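Local coordinates for phosphate-binding protein (Unidentified prokaryotic organism, PDB 3W9V) that binds inorganic phosphate as a secreted, PstS-family solute-binding protein of the DING group and associates with human PON1, at residues F303-A308 against N367-K372; V259-A264 against S344-A349; I135-R140 against T180-A185; T160-F165 against N173-G178. The protein carries 1 engineered substitution. All blocks are in the same frame, centred on the assembly; numbering follows the deposited sequence.

Contact 1: F303-A308 against N367-K372; sequences FSQCYA and NVCNGK
Cys306 and Cys369 are joined by a disulfide, which pins the loop that leaves strand 296-304 to the C-terminal tail of the chain. The SG-SG bond of Cys306 and Cys369 measures 2.1 Å, and its chi3 of -75° gives it left-handed sense. Both SG atoms lie beside their own backbone N and anti to the carbonyl carbon. Cys306 CB and Cys369 CB stand 3.7 Å apart. Beside the bridge, Gln305 O comes to 3.5 Å from Cys369 SG.

Gln305 is the side chain to follow outward. Its CB points at the tail, and CG, anti to the backbone N (chi1 -174°), passes Cys369 SG at 4.2 Å. The chain is extended beyond CG and carries the amide to Val368, the two side chains crossing at about a right angle. CD and OE1 both face Val368 CG1, and NE2 comes nearest, 3.7 Å from that methyl. The hydrogen bonds of Gln305 NE2 go to Ala360 O and Ser362 O.

Further on, Lys372 closes the type II turn that starts at Cys369, its N donating to Cys369 O. Water 1 lies within hydrogen-bonding distance of both Tyr307 O and Lys372 O, 2.8 Å from the latter, and can bridge the two backbones.

The link across the two segments is therefore covalent, with van der Waals contact and a shared water around it. Such a crosslink should hold the tail to the strand end even if the weaker contacts give way, unless the disulfide is reduced.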
loop_
_atom_site.group_PDB
_atom_site.type_symbol
_atom_site.label_atom_id
_atom_site.label_comp_id
_atom_site.label_asym_id
_atom_site.label_seq_id
_atom_site.Cartn_x
_atom_site.Cartn_y
_atom_site.Cartn_z
ATOM N N PHE A 303 9.519 9.668 7.086
ATOM C CA PHE A 303 10.797 9.948 7.726
ATOM C C PHE A 303 10.755 11.354 8.323
ATOM O O PHE A 303 9.811 12.115 8.094
ATOM C CB PHE A 303 11.947 9.874 6.707
ATOM C CG PHE A 303 12.474 8.479 6.465
ATOM C CD1 PHE A 303 13.638 8.043 7.085
ATOM C CD2 PHE A 303 11.804 7.601 5.623
ATOM C CE1 PHE A 303 14.125 6.760 6.868
ATOM C CE2 PHE A 303 12.286 6.311 5.409
ATOM C CZ PHE A 303 13.452 5.897 6.028
ATOM N N SER A 304 11.784 11.687 9.093
ATOM C CA SER A 304 12.026 13.062 9.507
ATOM C C SER A 304 13.051 13.735 8.594
ATOM O O SER A 304 13.969 13.085 8.101
ATOM C CB SER A 304 12.554 13.086 10.941
ATOM O OG SER A 304 12.745 14.418 11.385
ATOM N N GLN A 305 12.913 15.044 8.394
ATOM C CA GLN A 305 13.964 15.801 7.721
ATOM C C GLN A 305 15.224 15.870 8.586
ATOM O O GLN A 305 16.335 15.942 8.069
ATOM C CB GLN A 305 13.507 17.223 7.365
ATOM C CG GLN A 305 14.550 17.955 6.526
ATOM C CD GLN A 305 14.175 19.375 6.157
ATOM O OE1 GLN A 305 13.054 19.835 6.397
ATOM N NE2 GLN A 305 15.129 20.082 5.555
ATOM N N CYS A 306 15.041 15.839 9.903
ATOM C CA CYS A 306 16.130 16.083 10.841
ATOM C C CYS A 306 16.245 14.986 11.892
ATOM O O CYS A 306 15.237 14.528 12.450
ATOM C CB CYS A 306 15.941 17.429 11.549
ATOM S SG CYS A 306 15.748 18.866 10.477
ATOM N N TYR A 307 17.487 14.599 12.165
ATOM C CA TYR A 307 17.827 13.634 13.204
ATOM C C TYR A 307 18.896 14.248 14.096
ATOM O O TYR A 307 19.847 14.857 13.601
ATOM C CB TYR A 307 18.307 12.305 12.582
ATOM C CG TYR A 307 17.173 11.598 11.894
ATOM C CD1 TYR A 307 16.322 10.774 12.606
ATOM C CD2 TYR A 307 16.907 11.810 10.547
ATOM C CE1 TYR A 307 15.243 10.152 11.995
ATOM C CE2 TYR A 307 15.835 11.192 9.924
ATOM C CZ TYR A 307 15.004 10.367 10.655
ATOM O OH TYR A 307 13.925 9.767 10.033
ATOM N N ALA A 308 18.738 14.104 15.407
ATOM C CA ALA A 308 19.700 14.663 16.348
ATOM C C ALA A 308 21.090 14.063 16.165
ATOM O O ALA A 308 22.100 14.737 16.376
ATOM C CB ALA A 308 19.227 14.454 17.767
ATOM N N ASN A 367 21.225 24.232 7.700
ATOM C CA ASN A 367 20.564 25.474 8.076
ATOM C C ASN A 367 19.245 25.182 8.785
ATOM O O ASN A 367 18.912 25.811 9.784
ATOM C CB ASN A 367 20.332 26.334 6.830
ATOM C CG ASN A 367 20.024 27.783 7.156
ATOM O OD1 ASN A 367 20.317 28.268 8.249
ATOM N ND2 ASN A 367 19.447 28.493 6.192
ATOM N N VAL A 368 18.507 24.203 8.268
ATOM C CA VAL A 368 17.210 23.834 8.823
ATOM C C VAL A 368 17.346 23.005 10.092
ATOM O O VAL A 368 16.662 23.251 11.090
ATOM C CB VAL A 368 16.397 23.010 7.805
ATOM C CG1 VAL A 368 15.138 22.440 8.451
ATOM C CG2 VAL A 368 16.054 23.857 6.594
ATOM N N CYS A 369 18.230 22.017 10.054
ATOM C CA CYS A 369 18.296 21.039 11.130
ATOM C C CYS A 369 19.237 21.469 12.240
ATOM O O CYS A 369 19.451 20.728 13.194
ATOM C CB CYS A 369 18.682 19.663 10.588
ATOM S SG CYS A 369 17.487 19.018 9.394
ATOM N N ASN A 370 19.778 22.677 12.102
ATOM C CA ASN A 370 20.597 23.307 13.132
ATOM C C ASN A 370 19.931 23.228 14.505
ATOM O O ASN A 370 18.953 23.926 14.771
ATOM C CB ASN A 370 20.869 24.770 12.756
ATOM C CG ASN A 370 21.952 25.412 13.612
ATOM O OD1 ASN A 370 21.962 25.278 14.835
ATOM N ND2 ASN A 370 22.872 26.118 12.962
ATOM N N GLY A 371 20.461 22.360 15.360
ATOM C CA GLY A 371 19.986 22.226 16.728
ATOM C C GLY A 371 18.676 21.474 16.889
ATOM O O GLY A 371 18.027 21.567 17.933
ATOM N N LYS A 372 18.287 20.721 15.864
ATOM C CA LYS A 372 17.003 20.027 15.872
ATOM C C LYS A 372 17.129 18.569 15.459
ATOM O O LYS A 372 18.186 18.121 15.017
ATOM C CB LYS A 372 16.026 20.721 14.928
ATOM C CG LYS A 372 15.801 22.179 15.247
ATOM C CD LYS A 372 14.807 22.800 14.294
ATOM C CE LYS A 372 14.465 24.205 14.737
ATOM N NZ LYS A 372 13.463 24.831 13.838
HETATM O O HOH W 1 20.148 17.756 13.030
#

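Contact 2: V259-A264 against S344-A349; sequences VPLPAA and SNWKAA
Trp346 reaches from its helix to the loop 259-264, and its indole is the main surface on which that loop rests. The one direct hydrogen bond between the segments runs from Trp346 NE1 to Val259 O, at 3.1 Å and 165°. The oxygen lies in the indole plane, whereas NE1 stands well above the plane of the carbonyl. Water 2 donates to the same Val259 O and accepts from Asn345 ND2, so this oxygen is gripped twice.

CH-pi contacts cover one face of the indole. Leu261 CD2 sits 3.6 Å from the centroid of the Trp346 five-membered ring and almost on its normal, while Pro262 CD lies over the six-membered ring, 3.4 Å from CH2 of Trp346.

Apolar contacts fill in around them. Val259 CG1 approaches Trp346 CZ2 at 4.0 Å, and Leu261 CD2 also touches Ala349 CB at 4.1 Å. Apart from these, Leu261 CG lies against the Asn345 amide, nearest ND2. An alanine in place of Trp346 would probably leave Val259 O with the water alone of these two donors and open a gap beneath Leu261 and Pro262.

In the fold, this joins the loop between helix 253-257 and strand 277-278 to the first turns of helix 344-354. Pro275 also touches both Val259 and Trp346, and Trp273 packs on Pro262.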
loop_
_atom_site.group_PDB
_atom_site.type_symbol
_atom_site.label_atom_id
_atom_site.label_comp_id
_atom_site.label_asym_id
_atom_site.label_seq_id
_atom_site.Cartn_x
_atom_site.Cartn_y
_atom_site.Cartn_z
ATOM N N VAL A 259 1.742 8.733 -13.809
ATOM C CA VAL A 259 1.208 9.453 -12.659
ATOM C C VAL A 259 1.944 10.779 -12.547
ATOM O O VAL A 259 3.176 10.792 -12.494
ATOM C CB VAL A 259 1.395 8.637 -11.365
ATOM C CG1 VAL A 259 1.128 9.494 -10.136
ATOM C CG2 VAL A 259 0.494 7.407 -11.387
ATOM N N PRO A 260 1.203 11.900 -12.523
ATOM C CA PRO A 260 1.881 13.202 -12.486
ATOM C C PRO A 260 2.720 13.402 -11.226
ATOM O O PRO A 260 2.370 12.897 -10.158
ATOM C CB PRO A 260 0.722 14.205 -12.509
ATOM C CG PRO A 260 -0.409 13.462 -13.144
ATOM C CD PRO A 260 -0.259 12.041 -12.672
ATOM N N LEU A 261 3.806 14.160 -11.351
ATOM C CA LEU A 261 4.639 14.507 -10.204
ATOM C C LEU A 261 3.879 15.396 -9.224
ATOM O O LEU A 261 2.932 16.081 -9.610
ATOM C CB LEU A 261 5.902 15.229 -10.670
ATOM C CG LEU A 261 6.882 14.378 -11.471
ATOM C CD1 LEU A 261 8.054 15.215 -11.948
ATOM C CD2 LEU A 261 7.373 13.201 -10.634
ATOM N N PRO A 262 4.297 15.397 -7.949
ATOM C CA PRO A 262 3.660 16.306 -6.992
ATOM C C PRO A 262 3.880 17.758 -7.415
ATOM O O PRO A 262 4.960 18.105 -7.887
ATOM C CB PRO A 262 4.410 16.024 -5.687
ATOM C CG PRO A 262 5.034 14.675 -5.873
ATOM C CD PRO A 262 5.377 14.613 -7.329
ATOM N N ALA A 263 2.861 18.590 -7.261
ATOM C CA ALA A 263 2.959 19.987 -7.678
ATOM C C ALA A 263 4.157 20.689 -7.048
ATOM O O ALA A 263 4.248 20.793 -5.827
ATOM C CB ALA A 263 1.681 20.726 -7.345
ATOM N N ALA A 264 5.063 21.169 -7.897
ATOM C CA ALA A 264 6.328 21.748 -7.444
ATOM C C ALA A 264 6.180 22.784 -6.333
ATOM O O ALA A 264 6.894 22.734 -5.338
ATOM C CB ALA A 264 7.093 22.342 -8.623
ATOM N N SER A 344 11.471 7.011 -13.212
ATOM C CA SER A 344 12.671 7.830 -13.078
ATOM C C SER A 344 12.405 9.284 -12.702
ATOM O O SER A 344 13.160 9.867 -11.928
ATOM C CB SER A 344 13.513 7.764 -14.350
ATOM O OG SER A 344 12.813 8.334 -15.434
ATOM N N ASN A 345 11.343 9.870 -13.247
ATOM C CA ASN A 345 11.030 11.253 -12.907
ATOM C C ASN A 345 10.621 11.410 -11.444
ATOM O O ASN A 345 10.936 12.415 -10.815
ATOM C CB ASN A 345 9.999 11.872 -13.866
ATOM C CG ASN A 345 8.646 11.181 -13.829
ATOM O OD1 ASN A 345 8.530 10.013 -13.472
ATOM N ND2 ASN A 345 7.612 11.905 -14.242
ATOM N N TRP A 346 9.939 10.398 -10.913
ATOM C CA TRP A 346 9.591 10.353 -9.499
ATOM C C TRP A 346 10.835 10.207 -8.613
ATOM O O TRP A 346 10.975 10.915 -7.612
ATOM C CB TRP A 346 8.580 9.235 -9.250
ATOM C CG TRP A 346 7.163 9.702 -9.373
ATOM C CD1 TRP A 346 6.377 9.714 -10.495
ATOM C CD2 TRP A 346 6.376 10.270 -8.328
ATOM N NE1 TRP A 346 5.140 10.233 -10.198
ATOM C CE2 TRP A 346 5.117 10.581 -8.872
ATOM C CE3 TRP A 346 6.611 10.524 -6.974
ATOM C CZ2 TRP A 346 4.099 11.146 -8.108
ATOM C CZ3 TRP A 346 5.609 11.085 -6.222
ATOM C CH2 TRP A 346 4.361 11.384 -6.784
ATOM N N LYS A 347 11.749 9.309 -8.982
ATOM C CA LYS A 347 12.997 9.194 -8.233
ATOM C C LYS A 347 13.717 10.540 -8.217
ATOM O O LYS A 347 14.194 10.982 -7.174
ATOM C CB LYS A 347 13.924 8.139 -8.838
ATOM C CG LYS A 347 13.494 6.697 -8.696
ATOM C CD LYS A 347 14.672 5.806 -9.095
ATOM C CE LYS A 347 14.428 4.311 -8.930
ATOM N NZ LYS A 347 13.454 3.767 -9.918
ATOM N N ALA A 348 13.813 11.179 -9.380
ATOM C CA ALA A 348 14.516 12.450 -9.483
ATOM C C ALA A 348 13.879 13.518 -8.609
ATOM O O ALA A 348 14.577 14.313 -7.979
ATOM C CB ALA A 348 14.594 12.916 -10.934
ATOM N N ALA A 349 12.549 13.537 -8.572
ATOM C CA ALA A 349 11.837 14.511 -7.752
ATOM C C ALA A 349 12.109 14.302 -6.265
ATOM O O ALA A 349 12.361 15.259 -5.528
ATOM C CB ALA A 349 10.338 14.455 -8.032
HETATM O O HOH W 2 4.912 10.518 -14.516
#

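Contact 3: I135-R140 against T180-A185; sequences IQVVYR and TPLAGA. With PO4 (phosphate ion), chain C.
Gln136 starts strand 136-140, the middle strand of a parallel sheet, and reaches across to Gly184 in the loop leading into its neighbour, strand 186-188. Just before it, water 3 lies within hydrogen-bonding distance of Ile135 O and Ala183 O. The Gln136 side chain is extended, with CG anti to the backbone N (chi1 -174°), and its NE2 donates to Gly184 O at 2.7 Å and 149°. Its OE1 accepts from Arg207 NE of strand 207-208. An alanine in place of Gln136 would probably leave Gly184 O without this donor and Arg207 NE without this acceptor.

Val137 N donates to water 4, which donates to Ala183 O, and Val137 CG2 meets Leu182 CD2 at 3.9 Å, the side chains crossing at about a right angle. Val137 O is approached by Ala185 CA at 3.2 Å, a CA-H...O contact. The ring of Tyr139 meets Ala185 CB with its edge, CE2 to CB 3.8 Å, and water 5 lies 2.7 Å from Tyr139 OH while donating to Ala185 O. Arg140, the last residue, does not touch the loop; it grips the phosphate, NH2 donating to O1 at 2.8 Å and 165°, NH1 to O2. NH2 is also salt-bridged to Glu142; Ser32, Thr8 and Ser144 help complete the site.

A direct bond, single waters and apolar contacts tie Ile135 to Tyr139 to the loop, while the Arg140 guanidinium would favour the anion.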
loop_
_atom_site.group_PDB
_atom_site.type_symbol
_atom_site.label_atom_id
_atom_site.label_comp_id
_atom_site.label_asym_id
_atom_site.label_seq_id
_atom_site.Cartn_x
_atom_site.Cartn_y
_atom_site.Cartn_z
ATOM N N ILE A 135 -19.397 -18.008 -1.079
ATOM C CA ILE A 135 -18.208 -17.176 -1.009
ATOM C C ILE A 135 -18.088 -16.657 0.416
ATOM O O ILE A 135 -19.078 -16.210 1.003
ATOM C CB ILE A 135 -18.329 -15.968 -1.949
ATOM C CG1 ILE A 135 -18.543 -16.423 -3.392
ATOM C CG2 ILE A 135 -17.095 -15.075 -1.845
ATOM C CD1 ILE A 135 -18.868 -15.281 -4.336
ATOM N N GLN A 136 -16.886 -16.721 0.978
ATOM C CA GLN A 136 -16.645 -16.175 2.307
ATOM C C GLN A 136 -15.523 -15.145 2.245
ATOM O O GLN A 136 -14.396 -15.467 1.882
ATOM C CB GLN A 136 -16.304 -17.289 3.298
ATOM C CG GLN A 136 -16.171 -16.823 4.738
ATOM C CD GLN A 136 -15.922 -17.966 5.708
ATOM O OE1 GLN A 136 -15.166 -18.894 5.419
ATOM N NE2 GLN A 136 -16.562 -17.902 6.872
ATOM N N VAL A 137 -15.838 -13.903 2.590
ATOM C CA VAL A 137 -14.859 -12.825 2.529
ATOM C C VAL A 137 -13.972 -12.811 3.770
ATOM O O VAL A 137 -14.463 -12.898 4.899
ATOM C CB VAL A 137 -15.563 -11.457 2.356
ATOM C CG1 VAL A 137 -14.591 -10.311 2.573
ATOM C CG2 VAL A 137 -16.205 -11.366 0.977
ATOM N N VAL A 138 -12.662 -12.718 3.552
ATOM C CA VAL A 138 -11.705 -12.492 4.624
ATOM C C VAL A 138 -11.206 -11.062 4.483
ATOM O O VAL A 138 -10.917 -10.609 3.374
ATOM C CB VAL A 138 -10.516 -13.470 4.543
ATOM C CG1 VAL A 138 -9.617 -13.317 5.763
ATOM C CG2 VAL A 138 -11.012 -14.904 4.420
ATOM N N TYR A 139 -11.122 -10.341 5.594
ATOM C CA TYR A 139 -10.699 -8.949 5.551
ATOM C C TYR A 139 -9.764 -8.642 6.722
ATOM O O TYR A 139 -9.638 -9.435 7.665
ATOM C CB TYR A 139 -11.919 -8.004 5.550
ATOM C CG TYR A 139 -12.756 -8.108 6.804
ATOM C CD1 TYR A 139 -12.535 -7.254 7.874
ATOM C CD2 TYR A 139 -13.755 -9.074 6.929
ATOM C CE1 TYR A 139 -13.280 -7.349 9.034
ATOM C CE2 TYR A 139 -14.506 -9.180 8.096
ATOM C CZ TYR A 139 -14.257 -8.311 9.146
ATOM O OH TYR A 139 -14.980 -8.381 10.323
ATOM N N ARG A 140 -9.103 -7.493 6.659
ATOM C CA ARG A 140 -8.189 -7.091 7.724
ATOM C C ARG A 140 -8.950 -6.500 8.904
ATOM O O ARG A 140 -9.729 -5.560 8.744
ATOM C CB ARG A 140 -7.167 -6.085 7.200
ATOM C CG ARG A 140 -6.167 -6.706 6.242
ATOM C CD ARG A 140 -5.077 -7.497 6.973
ATOM N NE ARG A 140 -4.210 -6.592 7.714
ATOM C CZ ARG A 140 -3.237 -5.865 7.172
ATOM N NH1 ARG A 140 -2.934 -5.962 5.881
ATOM N NH2 ARG A 140 -2.556 -5.038 7.948
ATOM N N THR A 180 -23.008 -6.652 7.690
ATOM C CA THR A 180 -24.162 -7.529 7.887
ATOM C C THR A 180 -24.632 -8.274 6.623
ATOM O O THR A 180 -24.956 -9.458 6.705
ATOM C CB THR A 180 -25.340 -6.776 8.548
ATOM O OG1 THR A 180 -24.871 -6.107 9.727
ATOM C CG2 THR A 180 -26.453 -7.738 8.925
ATOM N N PRO A 181 -24.648 -7.603 5.450
ATOM C CA PRO A 181 -25.060 -8.333 4.245
ATOM C C PRO A 181 -24.180 -9.541 3.933
ATOM O O PRO A 181 -24.630 -10.448 3.234
ATOM C CB PRO A 181 -24.921 -7.284 3.140
ATOM C CG PRO A 181 -25.126 -5.999 3.826
ATOM C CD PRO A 181 -24.480 -6.164 5.169
ATOM N N LEU A 182 -22.948 -9.548 4.440
ATOM C CA LEU A 182 -22.047 -10.678 4.250
ATOM C C LEU A 182 -22.305 -11.757 5.292
ATOM O O LEU A 182 -22.482 -11.467 6.476
ATOM C CB LEU A 182 -20.588 -10.225 4.327
ATOM C CG LEU A 182 -20.054 -9.363 3.180
ATOM C CD1 LEU A 182 -18.786 -8.640 3.603
ATOM C CD2 LEU A 182 -19.795 -10.217 1.946
ATOM N N ALA A 183 -22.312 -13.006 4.847
ATOM C CA ALA A 183 -22.482 -14.132 5.750
ATOM C C ALA A 183 -21.129 -14.697 6.159
ATOM O O ALA A 183 -20.350 -15.138 5.313
ATOM C CB ALA A 183 -23.334 -15.211 5.098
ATOM N N GLY A 184 -20.855 -14.666 7.460
ATOM C CA GLY A 184 -19.662 -15.274 8.016
ATOM C C GLY A 184 -18.340 -14.710 7.537
ATOM O O GLY A 184 -17.360 -15.441 7.448
ATOM N N ALA A 185 -18.297 -13.419 7.229
ATOM C CA ALA A 185 -17.026 -12.792 6.873
ATOM C C ALA A 185 -16.048 -12.915 8.040
ATOM O O ALA A 185 -16.448 -12.807 9.200
ATOM C CB ALA A 185 -17.236 -11.341 6.497
HETATM P P PO4 C . -0.855 -2.845 5.764
HETATM O O1 PO4 C . -0.344 -3.887 6.745
HETATM O O2 PO4 C . -2.116 -3.331 5.061
HETATM O O3 PO4 C . -1.121 -1.520 6.468
HETATM O O4 PO4 C . 0.244 -2.654 4.726
HETATM O O HOH W 3 -20.403 -17.214 3.212
HETATM O O HOH W 4 -18.536 -13.424 3.628
HETATM O O HOH W 5 -16.785 -10.321 10.701
#

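Contact 4: T160-F165 against N173-G178; sequences TEPGTF and NSYSLG
Tyr175 and Phe165 meet at a single beta bridge, where two stretches of the long connection between helix 145-157 and strand 186-188 of the periplasmic-binding-protein fold run against each other. A type I turn starts at the bridge residue, Tyr175, and ends at Gly178.

Three hydrogen bonds cross. Ser176 N donates to Thr164 O at 2.8 Å. Ser176 OG, set between its backbone N and carbonyl carbon (chi1 56°), accepts from Thr164 N at 2.9 Å, so backbone and side chain of one serine hold both backbone polar groups, N-H and C=O, of Thr164. Gly163 N donates to Tyr175 OH, again at 2.9 Å. A side chain on Gly163 would clash with Ser176 OG and the tyrosine ring.

Among the aromatic contacts, Tyr175 CD1 stands over the centre of the Phe165 ring, 3.6 Å from CZ of Phe165. The planes are inclined at 43°. Ser174 OG lies at the edge of the Phe165 ring and donates its own bond to Ala166 O.

Apolar contacts are lighter: Pro162 CB touches Leu177 CD1 at 4.1 Å. The Glu161 carboxylate is bound outside the two segments, by Ser117 OG and by salt bridges to Arg119 and Lys110, and Phe165 and Tyr175 both pack on Ser117. At the phenol end, Pro162 CD comes to 3.4 Å from Tyr175 OH, next to the Gly163 N-H that donates to this hydroxyl.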
loop_
_atom_site.group_PDB
_atom_site.type_symbol
_atom_site.label_atom_id
_atom_site.label_comp_id
_atom_site.label_asym_id
_atom_site.label_seq_id
_atom_site.Cartn_x
_atom_site.Cartn_y
_atom_site.Cartn_z
ATOM N N THR A 160 -22.945 1.021 -8.355
ATOM C CA THR A 160 -24.307 0.514 -8.535
ATOM C C THR A 160 -24.640 -0.621 -7.570
ATOM O O THR A 160 -25.455 -1.490 -7.879
ATOM C CB THR A 160 -24.592 0.065 -9.989
ATOM O OG1 THR A 160 -23.638 -0.928 -10.384
ATOM C CG2 THR A 160 -24.522 1.246 -10.944
ATOM N N GLU A 161 -24.017 -0.614 -6.396
ATOM C CA GLU A 161 -24.438 -1.507 -5.316
ATOM C C GLU A 161 -25.577 -0.837 -4.540
ATOM O O GLU A 161 -25.814 0.355 -4.700
ATOM C CB GLU A 161 -23.267 -1.812 -4.380
ATOM C CG GLU A 161 -22.071 -2.455 -5.075
ATOM C CD GLU A 161 -22.428 -3.737 -5.799
ATOM O OE1 GLU A 161 -22.907 -4.687 -5.143
ATOM O OE2 GLU A 161 -22.236 -3.790 -7.033
ATOM N N PRO A 162 -26.279 -1.592 -3.684
ATOM C CA PRO A 162 -27.307 -0.922 -2.877
ATOM C C PRO A 162 -26.707 0.174 -1.991
ATOM O O PRO A 162 -27.285 1.265 -1.886
ATOM C CB PRO A 162 -27.878 -2.061 -2.035
ATOM C CG PRO A 162 -27.689 -3.266 -2.891
ATOM C CD PRO A 162 -26.365 -3.056 -3.574
ATOM N N GLY A 163 -25.554 -0.115 -1.388
ATOM C CA GLY A 163 -24.806 0.858 -0.613
ATOM C C GLY A 163 -23.578 1.348 -1.358
ATOM O O GLY A 163 -23.378 1.036 -2.537
ATOM N N THR A 164 -22.760 2.136 -0.665
ATOM C CA THR A 164 -21.502 2.616 -1.221
ATOM C C THR A 164 -20.370 2.343 -0.242
ATOM O O THR A 164 -20.592 2.247 0.969
ATOM C CB THR A 164 -21.545 4.125 -1.526
ATOM O OG1 THR A 164 -22.039 4.827 -0.381
ATOM C CG2 THR A 164 -22.445 4.414 -2.710
ATOM N N PHE A 165 -19.161 2.224 -0.774
ATOM C CA PHE A 165 -17.978 1.998 0.037
ATOM C C PHE A 165 -17.254 3.305 0.309
ATOM O O PHE A 165 -16.877 4.013 -0.627
ATOM C CB PHE A 165 -17.005 1.068 -0.689
ATOM C CG PHE A 165 -17.494 -0.338 -0.844
ATOM C CD1 PHE A 165 -17.278 -1.275 0.153
ATOM C CD2 PHE A 165 -18.143 -0.737 -2.004
ATOM C CE1 PHE A 165 -17.706 -2.582 0.005
ATOM C CE2 PHE A 165 -18.572 -2.040 -2.159
ATOM C CZ PHE A 165 -18.352 -2.967 -1.154
ATOM N N ASN A 173 -15.771 -0.812 8.410
ATOM C CA ASN A 173 -16.426 0.493 8.370
ATOM C C ASN A 173 -16.662 1.019 6.960
ATOM O O ASN A 173 -17.171 2.126 6.809
ATOM C CB ASN A 173 -15.587 1.542 9.108
ATOM C CG ASN A 173 -15.483 1.288 10.595
ATOM O OD1 ASN A 173 -16.368 0.697 11.215
ATOM N ND2 ASN A 173 -14.396 1.767 11.186
ATOM N N SER A 174 -16.284 0.267 5.931
ATOM C CA SER A 174 -16.352 0.800 4.576
ATOM C C SER A 174 -17.756 0.863 3.975
ATOM O O SER A 174 -18.218 1.938 3.588
ATOM C CB SER A 174 -15.417 0.036 3.637
ATOM O OG SER A 174 -15.455 0.615 2.338
ATOM N N TYR A 175 -18.413 -0.278 3.842
ATOM C CA TYR A 175 -19.709 -0.309 3.162
ATOM C C TYR A 175 -20.768 0.385 4.004
ATOM O O TYR A 175 -20.870 0.144 5.213
ATOM C CB TYR A 175 -20.121 -1.745 2.904
ATOM C CG TYR A 175 -21.240 -1.944 1.905
ATOM C CD1 TYR A 175 -21.148 -1.447 0.605
ATOM C CD2 TYR A 175 -22.360 -2.696 2.238
ATOM C CE1 TYR A 175 -22.163 -1.665 -0.323
ATOM C CE2 TYR A 175 -23.380 -2.916 1.320
ATOM C CZ TYR A 175 -23.271 -2.402 0.042
ATOM O OH TYR A 175 -24.269 -2.627 -0.880
ATOM N N SER A 176 -21.568 1.234 3.366
ATOM C CA SER A 176 -22.538 2.039 4.096
ATOM C C SER A 176 -23.558 1.201 4.873
ATOM O O SER A 176 -24.020 1.614 5.939
ATOM C CB SER A 176 -23.231 3.006 3.143
ATOM O OG SER A 176 -23.837 2.313 2.067
ATOM N N LEU A 177 -23.874 0.016 4.368
ATOM C CA LEU A 177 -24.835 -0.871 5.009
ATOM C C LEU A 177 -24.160 -1.884 5.932
ATOM O O LEU A 177 -24.807 -2.808 6.429
ATOM C CB LEU A 177 -25.680 -1.586 3.951
ATOM C CG LEU A 177 -26.523 -0.656 3.074
ATOM C CD1 LEU A 177 -27.148 -1.416 1.913
ATOM C CD2 LEU A 177 -27.593 0.024 3.916
ATOM N N GLY A 178 -22.857 -1.709 6.150
ATOM C CA GLY A 178 -22.111 -2.540 7.078
ATOM C C GLY A 178 -21.755 -3.898 6.510
ATOM O O GLY A 178 -22.024 -4.181 5.337
#

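In the fold
From the N terminus, contact 3 opens first, on strand 136-140, and closes at 180-185 after helix 145-157. Contact 4 is nested inside that loop: 160-165, soon after the helix, meets 173-178, just ahead of 180-185, and the two centres lie about 13 Å apart. Further along, contact 2 opens at 259-264, and contact 1 opens at 303-308 before contact 2 closes on helix 344-354; contact 1 then closes at 367-372, so the two cross. Contact 2 ties the loop after helix 253-257 to helix 344-354. Contact 1 ties the C-terminal tail to the end of strand 296-304, in the mixed five-stranded sheet, and contact 3 ties the middle strand of the parallel three-stranded sheet to the loop leading into strand 186-188.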